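Long-range contacts in putative nucleotide-diphospho-sugar transferase (Desulfovibrio desulfuricans subsp. desulfuricans, PDB 3CGX), which probably transfers a sugar from a nucleotide-diphospho-sugar donor, although its substrates are not known: residues 10-14 and 68-72; 15-20 and 30-36; 39-43 and 109-114; 53-59 and 77-82. The contacts are given in a common frame with arbitrary orientation. Residues are numbered along the deposited sequence.

These contacts illustrate how a Rossmann-like GT-A sheet and its loops are tied together by segments apart in sequence. Strands 78-81, 53-58, 5-11 and 105-109 lie side by side and parallel. Contact 4 pairs the first two, while contacts 1, 2 and 3 cluster where strands 5-11 and 105-109 run out into loops. Contacts 2 and 3 share helix 29-47; contacts 1 and 4 touch, their centres about 9 Å apart, against about 20 Å for contacts 2 and 4. Along the chain contact 2 closes first, and contact 1 crosses 3 and 4. Imidazole, probably from the crystallisation liquor, near K12, Y36 and D112 hints at a pocket between contacts 1-3, consistent with a GT-A donor site.

Contact 1 (10-14 and 68-72)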
# COMPACT_ATOMS: atom_id res chain seq x y z
N PHE A 10 2.55 3.81 2.08
CA PHE A 10 2.13 3.72 3.47
C PHE A 10 2.55 2.39 4.07
O PHE A 10 2.18 1.32 3.58
CB PHE A 10 0.60 3.95 3.59
CG PHE A 10 0.19 5.38 3.77
CD1 PHE A 10 0.79 6.41 3.06
CD2 PHE A 10 -0.85 5.70 4.66
CE1 PHE A 10 0.42 7.71 3.28
CE2 PHE A 10 -1.26 7.01 4.84
CZ PHE A 10 -0.63 8.02 4.17
N VAL A 11 3.36 2.50 5.13
CA VAL A 11 4.02 1.40 5.82
C VAL A 11 3.96 1.57 7.34
O VAL A 11 3.62 2.62 7.85
CB VAL A 11 5.54 1.31 5.37
CG1 VAL A 11 5.69 1.10 3.83
CG2 VAL A 11 6.37 2.56 5.84
N LYS A 12 4.21 0.50 8.05
CA LYS A 12 4.46 0.49 9.50
C LYS A 12 5.77 -0.27 9.79
O LYS A 12 6.11 -1.25 9.11
CB LYS A 12 3.30 -0.15 10.25
CG LYS A 12 3.41 -0.09 11.75
CD LYS A 12 2.13 -0.47 12.46
CE LYS A 12 2.32 -0.42 14.00
NZ LYS A 12 1.08 -0.87 14.63
N TYR A 13 6.52 0.20 10.79
CA TYR A 13 7.76 -0.48 11.17
C TYR A 13 7.36 -1.91 11.57
O TYR A 13 6.45 -2.10 12.37
CB TYR A 13 8.57 0.22 12.27
CG TYR A 13 9.93 -0.40 12.31
CD1 TYR A 13 10.93 0.05 11.45
CD2 TYR A 13 10.20 -1.49 13.15
CE1 TYR A 13 12.20 -0.58 11.41
CE2 TYR A 13 11.45 -2.12 13.13
CZ TYR A 13 12.44 -1.67 12.23
OH TYR A 13 13.68 -2.27 12.16
N PRO A 14 8.02 -2.94 10.98
CA PRO A 14 7.64 -4.36 11.18
C PRO A 14 8.11 -4.98 12.50
O PRO A 14 8.90 -5.94 12.51
CB PRO A 14 8.27 -5.04 9.98
CG PRO A 14 9.54 -4.20 9.75
CD PRO A 14 9.14 -2.79 10.04
N LYS A 68 15.48 4.20 12.65
CA LYS A 68 15.12 2.76 12.50
C LYS A 68 14.78 2.48 11.03
O LYS A 68 15.23 1.51 10.41
CB LYS A 68 13.97 2.34 13.42
CG LYS A 68 14.39 1.97 14.78
CD LYS A 68 13.18 1.60 15.65
CE LYS A 68 12.68 0.23 15.26
NZ LYS A 68 11.82 -0.38 16.31
N PHE A 69 14.04 3.41 10.45
CA PHE A 69 13.68 3.34 9.04
C PHE A 69 14.88 3.46 8.11
O PHE A 69 14.98 2.72 7.14
CB PHE A 69 12.59 4.37 8.66
CG PHE A 69 11.19 3.81 8.84
CD1 PHE A 69 10.67 2.93 7.88
CD2 PHE A 69 10.46 4.08 9.98
CE1 PHE A 69 9.40 2.35 8.05
CE2 PHE A 69 9.19 3.50 10.17
CZ PHE A 69 8.66 2.64 9.19
N LYS A 70 15.78 4.38 8.43
CA LYS A 70 17.01 4.56 7.62
C LYS A 70 17.86 3.29 7.69
O LYS A 70 18.40 2.81 6.67
CB LYS A 70 17.82 5.82 8.03
CG LYS A 70 16.99 7.08 7.93
CD LYS A 70 17.71 8.42 7.91
CE LYS A 70 19.09 8.46 8.49
NZ LYS A 70 19.42 9.92 8.85
N ALA A 71 18.00 2.73 8.88
CA ALA A 71 18.82 1.53 9.07
C ALA A 71 18.22 0.32 8.36
O ALA A 71 18.94 -0.59 7.96
CB ALA A 71 19.05 1.24 10.58
N TRP A 72 16.92 0.33 8.19
CA TRP A 72 16.21 -0.81 7.58
C TRP A 72 16.20 -0.72 6.04
O TRP A 72 16.74 -1.58 5.35
CB TRP A 72 14.78 -0.92 8.12
CG TRP A 72 13.90 -1.93 7.39
CD1 TRP A 72 14.31 -3.06 6.76
CD2 TRP A 72 12.49 -1.88 7.24
NE1 TRP A 72 13.24 -3.72 6.20
CE2 TRP A 72 12.10 -3.02 6.48
CE3 TRP A 72 11.51 -0.97 7.65
CZ2 TRP A 72 10.79 -3.27 6.15
CZ3 TRP A 72 10.20 -1.21 7.30
CH2 TRP A 72 9.84 -2.35 6.56
O HOH W 1 15.80 -0.93 11.56
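In this GT-A-like, Rossmann-type fold helix 65-73 packs over the loop leaving strand 5-11 through an aromatic cluster of Y13, F69 and W72. The helix connects two other strands of the same sheet. K68 comes first along the helix: its CE sits 3.6 Å from the centroid of the Y13 ring, over the face, as a CH-pi contact, while NZ makes an off-centre cation-pi contact at 4.1 Å from that centroid. Water 1 ties the same two residues together, 2.6 Å from Y13 OH and donating to K68 O at 2.8 Å. One residue on, F69 offers its ring face to the edge of Y13, a T-shaped pair with centroids 5.5 Å apart and planes at 89°, and V11 CG2 reaches F69 CE1 at 3.8 Å. The turn of helix through K70 and A71 then brings W72 to the loop. Its indole, whose NE1 is hydrogen-bonded to Q41 of helix 29-47, meets Y13 obliquely and carries P14 over its six-membered ring, with P14 CG 3.9 Å from the centroid and P14 CD 3.3 Å from W72 CZ3.

Contact 2 (15-20 and 30-36); sequences EPGKVK and DKAAMLY
Small residues on a helix make room for a loop, and the contact between 15-20 and 30-36 shows the principle well. Segment 15-20 has no regular secondary structure. It opens with a type II beta turn over E15-K18, closed by K18 N to E15 O at 2.9 Å, with P16 near -54/134 and G17 at 88/-11, backbone angles that call for glycine. V19 is extended, and K20 adopts left-handed angles (49/46) at the N-cap of helix 21-27. Segment 30-36 is regular helix. The loop meets it with P16 CA 5.0 Å from D30 CA and K20 CA 5.8 Å from A32 CA. The small A33 leaves a shallow hollow, in which V19 CG2 lies 3.7 Å and P16 CG 4.1 Å from A33 CB, so two bulky groups sit above one methyl. V19 (chi1 m) also turns CG2 to within 4.0 Å of Y36 CD2. At one end P16 CB touches D30 OD1 at 3.2 Å; towards the other, A32 CB nestles 3.3 Å from K20 O, and K20 CG lies 3.8 Å from Y36 CB. Y36 (chi1 t) marks the far limit of the groove. The two segments share no hydrogen bond, so the fit rests on shape and apolar contact, while the polar ends look elsewhere: K20 NZ forms a salt bridge with D112, and Y36 OH is hydrogen-bonded to S111.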
# COMPACT_ATOMS: atom_id res chain seq x y z
N GLU A 15 7.61 -4.43 13.59
CA GLU A 15 7.93 -4.94 14.93
C GLU A 15 7.01 -6.08 15.31
O GLU A 15 5.78 -5.93 15.20
CB GLU A 15 7.74 -3.84 15.95
CG GLU A 15 8.22 -4.25 17.30
CD GLU A 15 8.04 -3.13 18.31
OE1 GLU A 15 7.83 -1.96 17.90
OE2 GLU A 15 8.08 -3.44 19.52
N PRO A 16 7.57 -7.22 15.78
CA PRO A 16 6.68 -8.32 16.18
C PRO A 16 5.63 -7.88 17.19
O PRO A 16 5.91 -7.14 18.16
CB PRO A 16 7.65 -9.40 16.72
CG PRO A 16 8.91 -9.11 16.01
CD PRO A 16 8.98 -7.62 15.89
N GLY A 17 4.40 -8.30 16.91
CA GLY A 17 3.27 -7.97 17.75
C GLY A 17 2.59 -6.66 17.39
O GLY A 17 1.51 -6.37 17.87
N LYS A 18 3.21 -5.87 16.53
CA LYS A 18 2.65 -4.58 16.13
C LYS A 18 2.14 -4.58 14.71
O LYS A 18 1.52 -3.61 14.27
CB LYS A 18 3.71 -3.49 16.30
CG LYS A 18 4.22 -3.30 17.75
CD LYS A 18 4.64 -1.84 17.97
N VAL A 19 2.45 -5.65 13.95
CA VAL A 19 1.99 -5.76 12.58
C VAL A 19 1.48 -7.20 12.31
O VAL A 19 1.92 -8.16 12.94
CB VAL A 19 3.10 -5.42 11.52
CG1 VAL A 19 3.54 -3.94 11.63
CG2 VAL A 19 4.32 -6.43 11.61
N LYS A 20 0.51 -7.32 11.43
CA LYS A 20 0.02 -8.63 10.97
C LYS A 20 -0.28 -9.58 12.12
O LYS A 20 0.09 -10.76 12.12
CB LYS A 20 1.02 -9.26 9.98
CG LYS A 20 1.21 -8.43 8.67
CD LYS A 20 -0.16 -8.16 7.95
CE LYS A 20 -0.06 -7.57 6.59
NZ LYS A 20 -1.41 -7.09 6.10
N ASP A 30 6.56 -13.30 15.33
CA ASP A 30 7.87 -12.99 14.72
C ASP A 30 7.84 -13.25 13.21
O ASP A 30 8.35 -12.44 12.43
CB ASP A 30 9.02 -13.79 15.33
CG ASP A 30 9.38 -13.34 16.75
OD1 ASP A 30 8.91 -12.29 17.21
OD2 ASP A 30 10.14 -14.06 17.43
N LYS A 31 7.30 -14.40 12.82
CA LYS A 31 7.24 -14.76 11.39
C LYS A 31 6.30 -13.84 10.60
O LYS A 31 6.60 -13.53 9.44
CB LYS A 31 6.80 -16.23 11.24
CG LYS A 31 6.90 -16.79 9.81
CD LYS A 31 6.90 -18.27 9.80
CE LYS A 31 8.22 -18.79 10.30
NZ LYS A 31 8.18 -20.23 10.41
N ALA A 32 5.17 -13.46 11.22
CA ALA A 32 4.19 -12.57 10.56
C ALA A 32 4.88 -11.24 10.28
O ALA A 32 4.73 -10.67 9.19
CB ALA A 32 2.94 -12.34 11.42
N ALA A 33 5.66 -10.76 11.25
CA ALA A 33 6.39 -9.49 11.08
C ALA A 33 7.55 -9.61 10.06
O ALA A 33 7.78 -8.66 9.28
CB ALA A 33 6.89 -8.94 12.44
N MSE A 34 8.20 -10.76 9.98
CA MSE A 34 9.29 -10.98 9.03
C MSE A 34 8.71 -11.00 7.62
O MSE A 34 9.28 -10.40 6.68
CB MSE A 34 10.04 -12.30 9.32
CG MSE A 34 11.11 -12.60 8.36
SE MSE A 34 12.61 -11.31 8.51
CE MSE A 34 12.62 -11.06 10.47
N LEU A 35 7.57 -11.65 7.47
CA LEU A 35 6.87 -11.67 6.17
C LEU A 35 6.53 -10.26 5.71
O LEU A 35 6.80 -9.88 4.55
CB LEU A 35 5.64 -12.56 6.19
CG LEU A 35 5.89 -14.05 6.17
CD1 LEU A 35 4.68 -14.81 6.74
CD2 LEU A 35 6.27 -14.52 4.68
N TYR A 36 5.95 -9.48 6.62
CA TYR A 36 5.55 -8.11 6.29
C TYR A 36 6.79 -7.26 5.96
O TYR A 36 6.81 -6.47 5.01
CB TYR A 36 4.65 -7.49 7.40
CG TYR A 36 4.38 -6.02 7.12
CD1 TYR A 36 3.58 -5.64 6.05
CD2 TYR A 36 4.95 -5.01 7.91
CE1 TYR A 36 3.37 -4.27 5.74
CE2 TYR A 36 4.74 -3.67 7.63
CZ TYR A 36 3.97 -3.29 6.54
OH TYR A 36 3.74 -1.98 6.21

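Contact 3 (39-43 and 109-114); sequences FVQDM and MGSDIP
A helix packed against the loop that follows a central strand is a basic element of Rossmann-like GT-A folds; here helix 29-47, through 39-43, meets the loop 109-114 at the end of strand 105-109. S111-D112 sits comparably to the metal-binding DXD motif of many GT-A enzymes, but no metal role is established for it here. M43, P114 and F39 bury the most surface. M43, modelled as selenomethionine with rotamers m, t, p, threads into the bend of the loop: its SE lies 3.7 Å from S111 CA, and its CE reaches M109 CE at 3.6 Å, I113 CG1 at 3.7 Å and G110 O at 3.4 Å. The loop leaves extended angles at M109 (-141/159), passes through S111 (-122/24) and D112 (-107/16), and reaches P114 at -64/-24, where P114 CA comes 4.8 Å from F39 CA and 3.7 Å from M43 CG. One turn of helix before M43, closed by M43 N to F39 O at 3.0 Å, F39 (chi1 m, chi2 11°) directs its ring at this proline. V40 CG2 adds a 3.9 Å contact to S111 CB. P114 CG stands over the face of the F39 ring in a CH-pi contact, 3.7 Å from its centroid and 11° off the normal.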
# COMPACT_ATOMS: atom_id res chain seq x y z
N PHE A 39 7.51 -7.96 2.53
CA PHE A 39 6.50 -7.39 1.62
C PHE A 39 7.00 -6.00 1.25
O PHE A 39 7.03 -5.60 0.08
CB PHE A 39 5.14 -7.19 2.26
CG PHE A 39 4.33 -8.46 2.52
CD1 PHE A 39 4.88 -9.73 2.39
CD2 PHE A 39 3.05 -8.35 3.02
CE1 PHE A 39 4.12 -10.85 2.70
CE2 PHE A 39 2.28 -9.50 3.34
CZ PHE A 39 2.87 -10.74 3.19
N VAL A 40 7.40 -5.26 2.29
CA VAL A 40 7.78 -3.86 2.13
C VAL A 40 9.06 -3.71 1.29
O VAL A 40 9.14 -2.93 0.32
CB VAL A 40 7.87 -3.10 3.50
CG1 VAL A 40 8.50 -1.73 3.30
CG2 VAL A 40 6.47 -2.96 4.18
N GLN A 41 10.07 -4.47 1.67
CA GLN A 41 11.32 -4.51 0.89
C GLN A 41 11.12 -4.82 -0.56
O GLN A 41 11.69 -4.17 -1.43
CB GLN A 41 12.30 -5.53 1.47
CG GLN A 41 12.85 -5.08 2.77
CD GLN A 41 13.68 -6.14 3.47
OE1 GLN A 41 13.84 -6.05 4.66
NE2 GLN A 41 14.19 -7.15 2.72
N ASP A 42 10.34 -5.84 -0.85
CA ASP A 42 10.11 -6.22 -2.22
C ASP A 42 9.37 -5.15 -3.00
O ASP A 42 9.74 -4.84 -4.15
CB ASP A 42 9.33 -7.54 -2.33
CG ASP A 42 10.12 -8.75 -1.84
OD1 ASP A 42 11.33 -8.63 -1.66
OD2 ASP A 42 9.50 -9.80 -1.60
N MSE A 43 8.32 -4.58 -2.40
CA MSE A 43 7.56 -3.52 -3.10
C MSE A 43 8.44 -2.29 -3.36
O MSE A 43 8.38 -1.72 -4.45
CB MSE A 43 6.30 -3.14 -2.32
CG MSE A 43 5.26 -4.26 -2.21
SE MSE A 43 3.71 -3.69 -1.25
CE MSE A 43 2.95 -2.52 -2.66
N MSE A 109 -0.52 4.39 -1.93
CA MSE A 109 -0.82 3.00 -1.84
C MSE A 109 -0.30 2.37 -0.59
O MSE A 109 0.64 2.88 0.02
CB MSE A 109 -0.20 2.30 -3.04
CG MSE A 109 1.31 2.27 -3.04
SE MSE A 109 1.90 1.65 -4.85
CE MSE A 109 1.23 -0.15 -4.80
N GLY A 110 -0.90 1.25 -0.24
CA GLY A 110 -0.52 0.52 0.95
C GLY A 110 0.56 -0.53 0.70
O GLY A 110 1.06 -0.70 -0.42
N SER A 111 0.88 -1.26 1.75
CA SER A 111 2.01 -2.16 1.70
C SER A 111 1.66 -3.62 1.98
O SER A 111 2.53 -4.41 2.37
CB SER A 111 3.07 -1.69 2.73
OG SER A 111 2.49 -1.33 3.94
N ASP A 112 0.40 -3.96 1.74
CA ASP A 112 -0.14 -5.32 2.00
C ASP A 112 -0.39 -6.12 0.73
O ASP A 112 -1.05 -7.14 0.78
CB ASP A 112 -1.49 -5.21 2.76
CG ASP A 112 -1.34 -4.56 4.11
OD1 ASP A 112 -0.52 -5.06 4.94
OD2 ASP A 112 -1.94 -3.50 4.31
N ILE A 113 0.20 -5.66 -0.38
CA ILE A 113 0.02 -6.25 -1.70
C ILE A 113 1.35 -6.51 -2.39
O ILE A 113 1.63 -5.95 -3.49
CB ILE A 113 -0.93 -5.34 -2.60
CG1 ILE A 113 -0.49 -3.87 -2.62
CG2 ILE A 113 -2.42 -5.47 -2.16
CD1 ILE A 113 -1.15 -3.08 -3.71
N PRO A 114 2.15 -7.43 -1.80
CA PRO A 114 3.54 -7.56 -2.20
C PRO A 114 3.76 -8.00 -3.62
O PRO A 114 4.80 -7.75 -4.18
CB PRO A 114 4.08 -8.59 -1.21
CG PRO A 114 2.90 -9.38 -0.81
CD PRO A 114 1.81 -8.40 -0.73

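Contact 4 (53-59 and 77-82); sequences DLHICYV and HMFAAQ
Parallel strands pair through alternate residues, and strands 53-58 and 78-81 obey the rule closely: I56 is opposite F79, C57 opposite A80 and Y58 opposite A81, with CA-CA distances of 4.7 to 4.9 Å. The strand axes approach to 4.7 Å and differ by 30° in direction. I56 and Y58 supply both backbone groups to their neighbour: I56 N donates to M78 O (2.8 Å), A80 N to I56 O (2.9 Å), Y58 N to A80 O (3.0 Å) and Q82 N to Y58 O (2.8 Å). Just before this pairing, water 2 bridges the strands, donating to L54 O at 2.7 Å and accepting from M78 N at 2.9 Å. The Q82 side chain (chi1 m, chi2 t) adds Q82 NE2 to C57 O at 3.1 Å. On one face I56 CD1 meets F79 CE1 at 3.6 Å, and the Y58 ring (chi1 p) lies across A81, whose CA is 3.8 Å from its centroid; C57 and A80 occupy the other. This is the pairing of a beta-alpha-beta crossover: helix 65-73 covers Y58 and F79, H55 and C57 turn their backbone groups to strand 5-11, and strand 78-81 ends the sheet.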
# COMPACT_ATOMS: atom_id res chain seq x y z
N ASP A 53 8.91 10.18 -7.95
CA ASP A 53 9.56 10.28 -6.66
C ASP A 53 8.76 9.43 -5.69
O ASP A 53 7.52 9.24 -5.82
CB ASP A 53 9.60 11.73 -6.14
CG ASP A 53 10.52 12.65 -6.95
OD1 ASP A 53 11.38 12.16 -7.72
OD2 ASP A 53 10.42 13.87 -6.76
N LEU A 54 9.45 8.94 -4.68
CA LEU A 54 8.81 8.08 -3.68
C LEU A 54 8.99 8.60 -2.26
O LEU A 54 10.08 8.97 -1.85
CB LEU A 54 9.35 6.68 -3.82
CG LEU A 54 8.94 5.64 -2.78
CD1 LEU A 54 7.55 5.17 -3.10
CD2 LEU A 54 9.95 4.47 -2.79
N HIS A 55 7.86 8.72 -1.57
CA HIS A 55 7.85 9.14 -0.16
C HIS A 55 7.29 8.02 0.66
O HIS A 55 6.15 7.61 0.45
CB HIS A 55 6.97 10.35 0.03
CG HIS A 55 7.51 11.58 -0.62
ND1 HIS A 55 7.03 12.83 -0.36
CD2 HIS A 55 8.50 11.73 -1.53
CE1 HIS A 55 7.72 13.71 -1.07
NE2 HIS A 55 8.62 13.07 -1.77
N ILE A 56 8.12 7.54 1.58
CA ILE A 56 7.74 6.45 2.45
C ILE A 56 7.12 7.04 3.71
O ILE A 56 7.78 7.73 4.51
CB ILE A 56 8.94 5.53 2.78
CG1 ILE A 56 9.54 4.92 1.49
CG2 ILE A 56 8.54 4.44 3.80
CD1 ILE A 56 10.92 4.28 1.70
N CYS A 57 5.83 6.79 3.88
CA CYS A 57 5.02 7.41 4.95
C CYS A 57 4.63 6.38 5.98
O CYS A 57 3.83 5.47 5.69
CB CYS A 57 3.76 8.05 4.34
SG CYS A 57 4.06 9.28 3.08
N TYR A 58 5.22 6.50 7.18
CA TYR A 58 5.08 5.52 8.22
C TYR A 58 4.14 5.88 9.38
O TYR A 58 3.98 7.03 9.81
CB TYR A 58 6.45 5.15 8.77
CG TYR A 58 7.25 6.26 9.41
CD1 TYR A 58 7.05 6.60 10.74
CD2 TYR A 58 8.24 6.97 8.70
CE1 TYR A 58 7.80 7.56 11.31
CE2 TYR A 58 8.97 7.95 9.27
CZ TYR A 58 8.74 8.25 10.57
OH TYR A 58 9.50 9.23 11.19
N VAL A 59 3.50 4.83 9.86
CA VAL A 59 2.61 4.94 10.96
C VAL A 59 3.41 5.54 12.12
O VAL A 59 4.51 5.05 12.45
CB VAL A 59 1.99 3.59 11.34
CG1 VAL A 59 1.23 3.63 12.67
CG2 VAL A 59 1.06 3.08 10.19
N HIS A 77 16.54 7.21 1.09
CA HIS A 77 15.09 7.35 0.81
C HIS A 77 14.47 8.46 1.64
O HIS A 77 15.03 8.92 2.66
CB HIS A 77 14.35 6.02 1.11
CG HIS A 77 15.00 4.85 0.47
ND1 HIS A 77 14.88 4.60 -0.88
CD2 HIS A 77 15.85 3.92 0.95
CE1 HIS A 77 15.59 3.53 -1.19
NE2 HIS A 77 16.21 3.11 -0.10
N MSE A 78 13.33 8.94 1.15
CA MSE A 78 12.60 10.02 1.82
C MSE A 78 11.53 9.37 2.69
O MSE A 78 10.67 8.62 2.21
CB MSE A 78 11.99 10.98 0.79
CG MSE A 78 13.04 11.66 -0.02
SE MSE A 78 12.32 12.90 -1.38
CE MSE A 78 11.83 11.59 -2.82
N PHE A 79 11.61 9.66 3.98
CA PHE A 79 10.70 9.11 4.97
C PHE A 79 9.96 10.27 5.64
O PHE A 79 10.54 11.32 5.84
CB PHE A 79 11.45 8.33 6.05
CG PHE A 79 12.29 7.18 5.55
CD1 PHE A 79 11.69 5.94 5.30
CD2 PHE A 79 13.67 7.28 5.44
CE1 PHE A 79 12.46 4.85 4.86
CE2 PHE A 79 14.44 6.18 4.98
CZ PHE A 79 13.83 4.99 4.70
N ALA A 80 8.70 10.05 5.97
CA ALA A 80 7.89 11.01 6.74
C ALA A 80 6.89 10.25 7.57
O ALA A 80 6.36 9.24 7.12
CB ALA A 80 7.16 12.00 5.83
N ALA A 81 6.64 10.75 8.79
CA ALA A 81 5.59 10.18 9.63
C ALA A 81 4.26 10.53 8.99
O ALA A 81 4.08 11.61 8.46
CB ALA A 81 5.62 10.67 11.12
N GLN A 82 3.34 9.60 9.05
CA GLN A 82 1.95 9.85 8.73
C GLN A 82 1.45 10.72 9.88
O GLN A 82 1.86 10.56 11.05
CB GLN A 82 1.12 8.58 8.68
CG GLN A 82 1.43 7.61 7.51
CD GLN A 82 0.60 6.33 7.61
OE1 GLN A 82 -0.55 6.38 8.07
NE2 GLN A 82 1.17 5.17 7.17
O HOH W 2 12.59 8.04 -1.48